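Local atomic coordinates of nucleocapsid (Crimean-congo hemorrhagic fever virus, PDB entry 4AKL), a protein that binds single- and double-stranded RNA, including the panhandle of the viral genome, probably takes part in genome packaging, and cuts double-stranded DNA without sequence specificity. Residues F73-I77 against Y78-W82; G87-K90 against K91-W95; P325-S328 against Q329-E333; H337-G340 against T341-K345. All blocks are in the same frame, centred on the assembly; numbering follows the deposited sequence. Where two conformers were deposited one is given.

All four contacts are local turns in the largely helical nairovirus nucleocapsid, and they form two consecutive pairs. Contacts 1 and 2 lie on helices 77-83 and 86-98, which follow each other in the chain. Their centres are 18 Å apart, and they touch where Trp82 O packs on Ile88 CB at 3.4 Å. Contacts 3 and 4 are related in the same way, through helices 324-336 and 341-350. Their centres are 14 Å apart, and Phe330 CZ lies 4.1 Å from Met344 O. The two pairs do not touch each other. Contact 3 comes within about 8 Å of contact 1 and about 7 Å of contact 2, nearest atoms.

Contact 1: residues F73-I77 against Y78-W82; sequences FCAPI and YECAW
Pro76 and Cys80 meet across the first turn of helix 77-83, with Pro76 at the N-cap position. The chain arrives here from the loop that follows helix 56-71. Two backbone hydrogen bonds start the helix. Cys80 N donates to Pro76 O over 3.0 Å, with an N-H...O angle of 169°. Ala81 N donates to Ile77 O at 2.8 Å.

The apolar contacts gather on the sulfur of Cys80. Cys80 SG turns back beside its own backbone N (chi1 -67°), which brings the sulfur over the start of the helix. Cys80 SG lies 3.8 Å from Pro76 CD and a little farther from Pro76 CG. Ala75 CB touches the same sulfur, Cys80 SG, more loosely, at 4.4 Å. The side chains of Ala75 and Cys80 also touch Thr394, which lies in a loop.

The polar side chains mostly look elsewhere. Tyr78 OH is hydrogen-bonded to Asn14 of helix 10-24, and its ring meets Phe17 edge-to-face. Glu79 is buried, and its carboxylate is satisfied by Ser33 at OE1 and by Asn142 and Asn144 at OE2. These partners would probably stabilise a negative charge there. The Glu79 chain bends at chi2 (78°), which folds the carboxylate back along the turn and leaves Glu79 OE1 3.6 Å from Pro76 CB.

Contact 2: residues G87-K90 against K91-W95; sequences GIVK and KGLEW
Gly87 O, Ile88 O, Val89 O and Lys90 O accept in turn from the backbone N of Lys91, Gly92, Leu93 and Glu94, the i to i+4 pattern of an alpha-helix, here within helix 86-98. The bond from Gly92 N to Ile88 O is short, at 2.6 Å. The bond from Leu93 N to Val89 O is longer, at 3.1 Å.

Val89 and Leu93 lie side by side one turn apart and point the same way. Val89 CG1 meets Leu93 CD1 at 4.0 Å. Leu93 CG sits beside its own backbone N (chi1 -73°), and this lays the branch back over the preceding turn. Leu93 CG is thus 3.4 Å from Val89 O. Tyr311 and Leu314 of helix 306-316 pack on this apolar side.

Lys91 also leans back toward the start of the helix. Lys91 CG passes 3.4 Å from Gly87 O, and Lys91 CE lies 4.4 Å from Ile88 CD1. Lys91 NZ goes on to a weak hydrogen bond with Ile137 O. Glu94 CB rests 3.2 Å from Lys90 O, while the Glu94 carboxylate leads away.

The helix therefore has two characters. Hydrocarbon from Val89 and Leu93 faces a neighbouring helix, whereas the lysine stem lies along the backbone and carries its ammonium to a carbonyl beyond the helix.

Contact 3: residues P325-S328 against Q329-E333; sequences PTVS and QFLFE
Helix 324-336 supplies this contact, in which Pro325 and Gln329 are joined one turn apart both directly and through water. Gln329 N donates to Pro325 O at 2.9 Å. Water 1 also donates to Pro325 O, and it donates to Gln329 OE1 as well, each at 2.7 Å. The proline carbonyl is thus gripped twice. The Gln329 chain leaves the helix opposite its backbone N (chi1 -164°) and then bends at chi2, placing its amide beside the water. The other end of that amide, Gln329 NE2, makes a weak hydrogen bond to Glu333 OE2 at 3.3 Å. The two partners probably favour this turn of the amide, though the bond to Glu333 is weak. Glu333 OE1 also forms a salt bridge with Lys336.

Three further backbone bonds continue the helix. Phe330 N, Leu331 N and Phe332 N donate to Thr326 O, Val327 O and Ser328 O, respectively.

On another side Val327 and Leu331 run side by side, with Val327 CG1 3.8 Å from Leu331 CD1. Leu331 CG stays close to Val327 O as well, at 3.4 Å. Ser328 OG is buried but held by Phe392 O and Val397 N, and Thr326 OG1 is bound by Thr323 O and Trp355 NE1.

The helix is packed on several sides. Leu331 meets Ile385, Met388 and Phe392 of helix 385-392, Phe330 meets Ala347 and Leu348 of helix 341-350, and Pro396 touches Gln329 and Phe332.

Contact 4: residues H337-G340 against T341-K345; sequences HPRG and TKKMK
Arg339 and Lys343 meet at the start of helix 341-350, where Gly340 holds the N-cap position. The loop leading to it follows helix 324-336. Thr341 comes first on the helix, and the side chain of Thr341 touches Ala382.

Lys343 carries the side-chain contact. Lys343 CB meets Arg339 CG at 3.7 Å, and farther along, Lys343 CD lies 4.1 Å from Arg339 CB. The two chains cross at a slant, hydrocarbon against hydrocarbon, and no polar bond joins their side chains directly. Water 2 makes the polar link instead. It accepts from Arg339 NH1 at 2.6 Å and donates weakly to Lys343 O.

Met344 closes the first turn. Met344 N donates to Gly340 O at 3.0 Å, with an N-H...O angle of 156°. Its side chain is buried, and Leu334 of the preceding helix and Ala382 pack against it. Lys345 N repeats the pattern one residue on, bonding to Thr341 O.

The folded chain of Arg339 reaches both His337 O and water 2. Its CG sits between the backbone N and the carbonyl carbon (chi1 77°), and bends at chi2 and chi3 fold the guanidinium back over the loop. His337 O and water 2 both lie at the edge of that group and in its plane, which probably holds the guanidinium in this orientation. Arg339 NE donates to His337 O over 2.9 Å, nearly straight, while Arg339 NH2 reaches the same oxygen, His337 O, only weakly, at 3.4 Å.

Contact 1: residues F73-I77 against Y78-W82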
loop_
_atom_site.group_PDB
_atom_site.type_symbol
_atom_site.label_atom_id
_atom_site.label_comp_id
_atom_site.label_asym_id
_atom_site.label_seq_id
_atom_site.Cartn_x
_atom_site.Cartn_y
_atom_site.Cartn_z
ATOM N N PHE A 73 -16.226 16.663 -2.380
ATOM C CA PHE A 73 -17.287 16.261 -3.322
ATOM C C PHE A 73 -16.831 15.245 -4.380
ATOM O O PHE A 73 -17.579 14.933 -5.291
ATOM C CB PHE A 73 -17.919 17.500 -3.998
ATOM C CG PHE A 73 -18.617 18.452 -3.034
ATOM C CD1 PHE A 73 -19.775 18.063 -2.355
ATOM C CD2 PHE A 73 -18.129 19.735 -2.830
ATOM C CE1 PHE A 73 -20.436 18.932 -1.455
ATOM C CE2 PHE A 73 -18.776 20.627 -1.937
ATOM C CZ PHE A 73 -19.932 20.212 -1.245
ATOM N N CYS A 74 -15.627 14.686 -4.243
ATOM C CA CYS A 74 -15.107 13.850 -5.302
ATOM C C CYS A 74 -14.897 12.425 -4.888
ATOM O O CYS A 74 -14.121 11.720 -5.546
ATOM C CB CYS A 74 -13.835 14.478 -5.861
ATOM S SG CYS A 74 -12.565 14.470 -4.783
ATOM N N ALA A 75 -15.585 11.972 -3.821
ATOM C CA ALA A 75 -15.563 10.552 -3.450
ATOM C C ALA A 75 -16.175 9.702 -4.596
ATOM O O ALA A 75 -17.172 10.105 -5.183
ATOM C CB ALA A 75 -16.313 10.290 -2.143
ATOM N N PRO A 76 -15.535 8.562 -4.933
ATOM C CA PRO A 76 -16.028 7.598 -5.920
ATOM C C PRO A 76 -17.120 6.813 -5.285
ATOM O O PRO A 76 -16.875 5.776 -4.634
ATOM C CB PRO A 76 -14.803 6.752 -6.241
ATOM C CG PRO A 76 -14.018 6.806 -5.085
ATOM C CD PRO A 76 -14.229 8.150 -4.425
ATOM N N ILE A 77 -18.332 7.311 -5.467
ATOM C CA ILE A 77 -19.520 6.741 -4.791
ATOM C C ILE A 77 -19.707 5.246 -4.928
ATOM O O ILE A 77 -19.983 4.538 -3.928
ATOM C CB ILE A 77 -20.788 7.410 -5.243
ATOM C CG1 ILE A 77 -20.774 8.877 -4.793
ATOM C CG2 ILE A 77 -21.979 6.716 -4.628
ATOM C CD1 ILE A 77 -20.706 9.079 -3.234
ATOM N N TYR A 78 -19.538 4.761 -6.140
ATOM C CA TYR A 78 -19.817 3.344 -6.441
ATOM C C TYR A 78 -18.917 2.456 -5.620
ATOM O O TYR A 78 -19.376 1.535 -4.962
ATOM C CB TYR A 78 -19.600 3.050 -7.926
ATOM C CG TYR A 78 -19.943 1.640 -8.328
ATOM C CD1 TYR A 78 -21.216 1.314 -8.696
ATOM C CD2 TYR A 78 -18.972 0.615 -8.324
ATOM C CE1 TYR A 78 -21.551 0.037 -9.069
ATOM C CE2 TYR A 78 -19.307 -0.704 -8.695
ATOM C CZ TYR A 78 -20.588 -0.978 -9.062
ATOM O OH TYR A 78 -20.949 -2.246 -9.439
ATOM N N GLU A 79 -17.633 2.758 -5.639
ATOM C CA GLU A 79 -16.665 1.881 -4.992
ATOM C C GLU A 79 -16.696 2.048 -3.484
ATOM O O GLU A 79 -16.571 1.045 -2.768
ATOM C CB GLU A 79 -15.270 2.096 -5.558
ATOM C CG GLU A 79 -15.129 1.615 -6.975
ATOM C CD GLU A 79 -15.712 2.556 -8.069
ATOM O OE1 GLU A 79 -15.928 3.758 -7.796
ATOM O OE2 GLU A 79 -15.941 2.057 -9.225
ATOM N N CYS A 80 -16.885 3.299 -3.004
ATOM C CA CYS A 80 -17.032 3.561 -1.563
ATOM C C CYS A 80 -18.270 2.828 -1.044
ATOM O O CYS A 80 -18.226 2.192 0.018
ATOM C CB CYS A 80 -17.146 5.071 -1.284
ATOM S SG CYS A 80 -15.644 6.004 -1.629
ATOM N N ALA A 81 -19.372 2.895 -1.790
ATOM C CA ALA A 81 -20.581 2.168 -1.368
ATOM C C ALA A 81 -20.309 0.661 -1.354
ATOM O O ALA A 81 -20.723 -0.046 -0.428
ATOM C CB ALA A 81 -21.732 2.490 -2.227
ATOM N N TRP A 82 -19.626 0.153 -2.373
ATOM C CA TRP A 82 -19.283 -1.269 -2.397
ATOM C C TRP A 82 -18.406 -1.677 -1.179
ATOM O O TRP A 82 -18.648 -2.715 -0.546
ATOM C CB TRP A 82 -18.575 -1.601 -3.712
ATOM C CG TRP A 82 -18.009 -3.013 -3.839
ATOM C CD1 TRP A 82 -16.690 -3.354 -3.832
ATOM C CD2 TRP A 82 -18.737 -4.243 -4.021
ATOM N NE1 TRP A 82 -16.536 -4.697 -3.995
ATOM C CE2 TRP A 82 -17.772 -5.283 -4.116
ATOM C CE3 TRP A 82 -20.106 -4.571 -4.118
ATOM C CZ2 TRP A 82 -18.131 -6.637 -4.276
ATOM C CZ3 TRP A 82 -20.464 -5.901 -4.288
ATOM C CH2 TRP A 82 -19.480 -6.920 -4.368
#

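Contact 2: residues G87-K90 against K91-W95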
loop_
_atom_site.group_PDB
_atom_site.type_symbol
_atom_site.label_atom_id
_atom_site.label_comp_id
_atom_site.label_asym_id
_atom_site.label_seq_id
_atom_site.Cartn_x
_atom_site.Cartn_y
_atom_site.Cartn_z
ATOM N N GLY A 87 -22.711 -6.707 2.491
ATOM C CA GLY A 87 -22.012 -7.945 2.052
ATOM C C GLY A 87 -20.511 -7.951 2.234
ATOM O O GLY A 87 -19.913 -8.929 2.746
ATOM N N ILE A 88 -19.884 -6.856 1.826
ATOM C CA ILE A 88 -18.419 -6.718 1.960
ATOM C C ILE A 88 -18.000 -6.483 3.447
ATOM O O ILE A 88 -17.028 -7.058 3.923
ATOM C CB ILE A 88 -17.913 -5.630 1.006
ATOM C CG1 ILE A 88 -18.128 -6.087 -0.442
ATOM C CG2 ILE A 88 -16.455 -5.270 1.325
ATOM C CD1 ILE A 88 -17.251 -7.270 -0.858
ATOM N N VAL A 89 -18.740 -5.665 4.172
ATOM C CA VAL A 89 -18.516 -5.543 5.640
ATOM C C VAL A 89 -18.514 -6.913 6.371
ATOM O O VAL A 89 -17.591 -7.189 7.175
ATOM C CB VAL A 89 -19.496 -4.529 6.284
ATOM C CG1 VAL A 89 -19.526 -4.634 7.853
ATOM C CG2 VAL A 89 -19.095 -3.094 5.868
ATOM N N LYS A 90 -19.510 -7.766 6.091
ATOM C CA LYS A 90 -19.556 -9.091 6.709
ATOM C C LYS A 90 -18.390 -9.977 6.268
ATOM O O LYS A 90 -17.689 -10.542 7.074
ATOM C CB LYS A 90 -20.859 -9.833 6.400
ATOM C CG LYS A 90 -21.983 -9.521 7.358
ATOM C CD LYS A 90 -23.251 -10.324 7.042
ATOM C CE LYS A 90 -24.078 -9.681 5.929
ATOM N NZ LYS A 90 -25.083 -10.685 5.333
ATOM N N LYS A 91 -18.215 -10.103 4.971
ATOM C CA LYS A 91 -17.149 -10.954 4.468
ATOM C C LYS A 91 -15.804 -10.433 4.862
ATOM O O LYS A 91 -14.982 -11.198 5.339
ATOM C CB LYS A 91 -17.255 -11.122 2.971
ATOM C CG LYS A 91 -18.506 -11.989 2.593
ATOM C CD LYS A 91 -18.450 -12.446 1.182
ATOM C CE LYS A 91 -18.639 -11.327 0.191
ATOM N NZ LYS A 91 -18.999 -11.912 -1.196
ATOM N N GLY A 92 -15.604 -9.133 4.698
ATOM C CA GLY A 92 -14.323 -8.458 5.043
ATOM C C GLY A 92 -13.874 -8.569 6.501
ATOM O O GLY A 92 -12.683 -8.683 6.780
ATOM N N LEU A 93 -14.819 -8.542 7.432
ATOM C CA LEU A 93 -14.497 -8.753 8.873
ATOM C C LEU A 93 -14.343 -10.226 9.166
ATOM O O LEU A 93 -13.353 -10.663 9.843
ATOM C CB LEU A 93 -15.573 -8.153 9.763
ATOM C CG LEU A 93 -15.581 -6.640 9.835
ATOM C CD1 LEU A 93 -16.878 -6.206 10.466
ATOM C CD2 LEU A 93 -14.308 -6.052 10.590
ATOM N N GLU A 94 -15.284 -11.027 8.664
ATOM C CA GLU A 94 -15.204 -12.494 8.914
ATOM C C GLU A 94 -13.881 -13.068 8.399
ATOM O O GLU A 94 -13.302 -13.959 9.019
ATOM C CB GLU A 94 -16.418 -13.233 8.335
ATOM C CG GLU A 94 -16.567 -14.780 8.670
ATOM C CD GLU A 94 -16.620 -15.163 10.209
ATOM O OE1 GLU A 94 -16.677 -14.288 11.112
ATOM O OE2 GLU A 94 -16.588 -16.385 10.487
ATOM N N TRP A 95 -13.365 -12.527 7.300
ATOM C CA TRP A 95 -12.126 -13.072 6.745
ATOM C C TRP A 95 -10.976 -13.164 7.811
ATOM O O TRP A 95 -10.274 -14.166 7.871
ATOM C CB TRP A 95 -11.701 -12.285 5.532
ATOM C CG TRP A 95 -10.521 -12.889 4.792
ATOM C CD1 TRP A 95 -10.581 -13.709 3.712
ATOM C CD2 TRP A 95 -9.126 -12.705 5.083
ATOM N NE1 TRP A 95 -9.298 -14.065 3.307
ATOM C CE2 TRP A 95 -8.389 -13.452 4.126
ATOM C CE3 TRP A 95 -8.419 -11.983 6.058
ATOM C CZ2 TRP A 95 -6.979 -13.504 4.122
ATOM C CZ3 TRP A 95 -6.995 -12.043 6.055
ATOM C CH2 TRP A 95 -6.307 -12.783 5.094
#

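Contact 3: residues P325-S328 against Q329-E333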
loop_
_atom_site.group_PDB
_atom_site.type_symbol
_atom_site.label_atom_id
_atom_site.label_comp_id
_atom_site.label_asym_id
_atom_site.label_seq_id
_atom_site.Cartn_x
_atom_site.Cartn_y
_atom_site.Cartn_z
ATOM N N PRO A 325 -22.020 0.793 11.208
ATOM C CA PRO A 325 -22.570 2.082 10.779
ATOM C C PRO A 325 -22.168 3.305 11.650
ATOM O O PRO A 325 -22.120 4.437 11.138
ATOM C CB PRO A 325 -24.082 1.852 10.848
ATOM C CG PRO A 325 -24.227 0.353 10.743
ATOM C CD PRO A 325 -23.096 -0.152 11.539
ATOM N N THR A 326 -21.864 3.068 12.917
ATOM C CA THR A 326 -21.323 4.120 13.826
ATOM C C THR A 326 -19.854 4.493 13.510
ATOM O O THR A 326 -19.403 5.674 13.734
ATOM C CB THR A 326 -21.482 3.696 15.307
ATOM O OG1 THR A 326 -20.534 2.679 15.621
ATOM C CG2 THR A 326 -22.922 3.169 15.592
ATOM N N VAL A 327 -19.072 3.526 12.989
ATOM C CA VAL A 327 -17.701 3.852 12.564
ATOM C C VAL A 327 -17.799 4.757 11.340
ATOM O O VAL A 327 -17.140 5.780 11.231
ATOM C CB VAL A 327 -16.868 2.606 12.206
ATOM C CG1 VAL A 327 -15.511 3.015 11.719
ATOM C CG2 VAL A 327 -16.739 1.663 13.417
ATOM N N SER A 328 -18.652 4.336 10.421
ATOM C CA SER A 328 -18.960 5.080 9.226
ATOM C C SER A 328 -19.436 6.490 9.567
ATOM O O SER A 328 -19.001 7.464 8.980
ATOM C CB SER A 328 -19.988 4.312 8.398
ATOM O OG SER A 328 -20.505 5.091 7.334
ATOM N N GLN A 329 -20.316 6.603 10.538
ATOM C CA GLN A 329 -20.838 7.913 10.906
ATOM C C GLN A 329 -19.718 8.798 11.474
ATOM O O GLN A 329 -19.590 9.984 11.108
ATOM C CB GLN A 329 -21.953 7.800 11.913
ATOM C CG GLN A 329 -22.779 9.099 12.020
ATOM C CD GLN A 329 -23.694 9.230 10.843
ATOM O OE1 GLN A 329 -24.312 8.238 10.414
ATOM N NE2 GLN A 329 -23.789 10.423 10.299
ATOM N N PHE A 330 -18.906 8.212 12.361
ATOM C CA PHE A 330 -17.773 8.906 12.974
ATOM C C PHE A 330 -16.850 9.531 11.897
ATOM O O PHE A 330 -16.470 10.693 11.978
ATOM C CB PHE A 330 -16.978 7.918 13.846
ATOM C CG PHE A 330 -15.892 8.547 14.670
ATOM C CD1 PHE A 330 -14.646 8.738 14.158
ATOM C CD2 PHE A 330 -16.120 8.895 16.001
ATOM C CE1 PHE A 330 -13.623 9.314 14.958
ATOM C CE2 PHE A 330 -15.134 9.439 16.778
ATOM C CZ PHE A 330 -13.873 9.659 16.228
ATOM N N LEU A 331 -16.494 8.719 10.897
ATOM C CA LEU A 331 -15.619 9.148 9.836
ATOM C C LEU A 331 -16.267 10.167 8.927
ATOM O O LEU A 331 -15.597 11.073 8.466
ATOM C CB LEU A 331 -15.110 7.954 9.065
ATOM C CG LEU A 331 -14.227 6.970 9.882
ATOM C CD1 LEU A 331 -14.145 5.558 9.242
ATOM C CD2 LEU A 331 -12.797 7.555 10.113
ATOM N N PHE A 332 -17.558 10.040 8.713
ATOM C CA PHE A 332 -18.298 10.958 7.881
ATOM C C PHE A 332 -18.290 12.345 8.487
ATOM O O PHE A 332 -18.033 13.293 7.792
ATOM C CB PHE A 332 -19.751 10.490 7.687
ATOM C CG PHE A 332 -20.640 11.493 6.986
ATOM C CD1 PHE A 332 -20.580 11.658 5.613
ATOM C CD2 PHE A 332 -21.557 12.266 7.713
ATOM C CE1 PHE A 332 -21.384 12.581 4.965
ATOM C CE2 PHE A 332 -22.416 13.195 7.081
ATOM C CZ PHE A 332 -22.332 13.357 5.707
ATOM N N GLU A 333 -18.570 12.433 9.780
ATOM C CA GLU A 333 -18.560 13.740 10.517
ATOM C C GLU A 333 -17.221 14.379 10.418
ATOM O O GLU A 333 -17.134 15.556 10.297
ATOM C CB GLU A 333 -18.913 13.567 11.992
ATOM C CG GLU A 333 -20.264 12.941 12.241
ATOM C CD GLU A 333 -21.366 13.799 11.742
ATOM O OE1 GLU A 333 -21.242 15.023 11.925
ATOM O OE2 GLU A 333 -22.361 13.281 11.183
HETATM O O HOH W 1 -23.489 5.913 9.281
#

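Contact 4: residues H337-G340 against T341-K345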
loop_
_atom_site.group_PDB
_atom_site.type_symbol
_atom_site.label_atom_id
_atom_site.label_comp_id
_atom_site.label_asym_id
_atom_site.label_seq_id
_atom_site.Cartn_x
_atom_site.Cartn_y
_atom_site.Cartn_z
ATOM N N HIS A 337 -16.779 18.254 8.599
ATOM C CA HIS A 337 -16.250 19.413 9.348
ATOM C C HIS A 337 -14.848 19.070 9.844
ATOM O O HIS A 337 -14.725 18.412 10.907
ATOM C CB HIS A 337 -17.076 19.773 10.628
ATOM C CG HIS A 337 -18.505 20.141 10.382
ATOM N ND1 HIS A 337 -19.543 19.580 11.101
ATOM C CD2 HIS A 337 -19.073 21.011 9.509
ATOM C CE1 HIS A 337 -20.689 20.083 10.676
ATOM N NE2 HIS A 337 -20.433 20.952 9.706
ATOM N N PRO A 338 -13.790 19.524 9.145
ATOM C CA PRO A 338 -12.493 19.160 9.603
ATOM C C PRO A 338 -12.208 19.751 10.966
ATOM O O PRO A 338 -12.595 20.878 11.238
ATOM C CB PRO A 338 -11.581 19.833 8.600
ATOM C CG PRO A 338 -12.284 21.020 8.216
ATOM C CD PRO A 338 -13.715 20.645 8.205
ATOM N N ARG A 339 -11.574 18.972 11.810
ATOM C CA ARG A 339 -11.145 19.458 13.104
ATOM C C ARG A 339 -9.797 18.889 13.361
ATOM O O ARG A 339 -9.308 18.076 12.574
ATOM C CB ARG A 339 -12.137 19.098 14.227
ATOM C CG ARG A 339 -12.133 17.659 14.753
ATOM C CD ARG A 339 -12.676 16.643 13.782
ATOM N NE ARG A 339 -14.054 16.899 13.314
ATOM C CZ ARG A 339 -15.186 16.526 13.937
ATOM N NH1 ARG A 339 -15.172 15.868 15.103
ATOM N NH2 ARG A 339 -16.363 16.833 13.378
ATOM N N GLY A 340 -9.200 19.354 14.458
ATOM C CA GLY A 340 -7.892 18.910 14.862
ATOM C C GLY A 340 -7.784 17.421 15.183
ATOM O O GLY A 340 -8.779 16.770 15.569
ATOM N N THR A 341 -6.556 16.913 14.996
ATOM C CA THR A 341 -6.179 15.588 15.324
ATOM C C THR A 341 -6.391 15.330 16.784
ATOM O O THR A 341 -6.807 14.236 17.169
ATOM C CB THR A 341 -4.709 15.391 15.052
ATOM O OG1 THR A 341 -4.494 15.501 13.646
ATOM C CG2 THR A 341 -4.209 14.017 15.546
ATOM N N LYS A 342 -6.100 16.317 17.615
ATOM C CA LYS A 342 -6.282 16.103 19.008
ATOM C C LYS A 342 -7.767 15.877 19.326
ATOM O O LYS A 342 -8.080 14.969 20.070
ATOM C CB LYS A 342 -5.635 17.211 19.860
ATOM C CG LYS A 342 -5.651 16.923 21.366
ATOM C CD LYS A 342 -4.463 16.071 21.847
ATOM C CE LYS A 342 -4.334 14.713 21.137
ATOM N NZ LYS A 342 -3.292 13.920 21.695
ATOM N N LYS A 343 -8.654 16.663 18.732
ATOM C CA LYS A 343 -10.097 16.480 18.936
ATOM C C LYS A 343 -10.616 15.157 18.411
ATOM O O LYS A 343 -11.508 14.573 19.013
ATOM C CB LYS A 343 -10.899 17.644 18.293
ATOM C CG LYS A 343 -10.729 18.983 19.019
ATOM C CD LYS A 343 -11.108 20.147 18.082
ATOM C CE LYS A 343 -11.130 21.492 18.796
ATOM N NZ LYS A 343 -9.990 21.687 19.768
ATOM N N MET A 344 -10.079 14.672 17.280
ATOM C CA MET A 344 -10.459 13.329 16.767
ATOM C C MET A 344 -10.014 12.287 17.800
ATOM O O MET A 344 -10.749 11.389 18.143
ATOM C CB MET A 344 -9.791 13.110 15.415
ATOM C CG MET A 344 -10.079 11.842 14.694
ATOM S SD MET A 344 -9.038 10.490 15.270
ATOM C CE MET A 344 -7.565 11.010 14.374
ATOM N N LYS A 345 -8.821 12.443 18.352
ATOM C CA LYS A 345 -8.315 11.424 19.239
ATOM C C LYS A 345 -9.091 11.351 20.551
ATOM O O LYS A 345 -9.372 10.224 21.056
ATOM C CB LYS A 345 -6.818 11.609 19.449
ATOM C CG LYS A 345 -6.037 11.179 18.267
ATOM C CD LYS A 345 -4.547 11.561 18.331
ATOM C CE LYS A 345 -3.754 10.554 19.041
ATOM N NZ LYS A 345 -2.324 10.991 19.156
HETATM O O HOH W 2 -13.735 14.905 16.979
#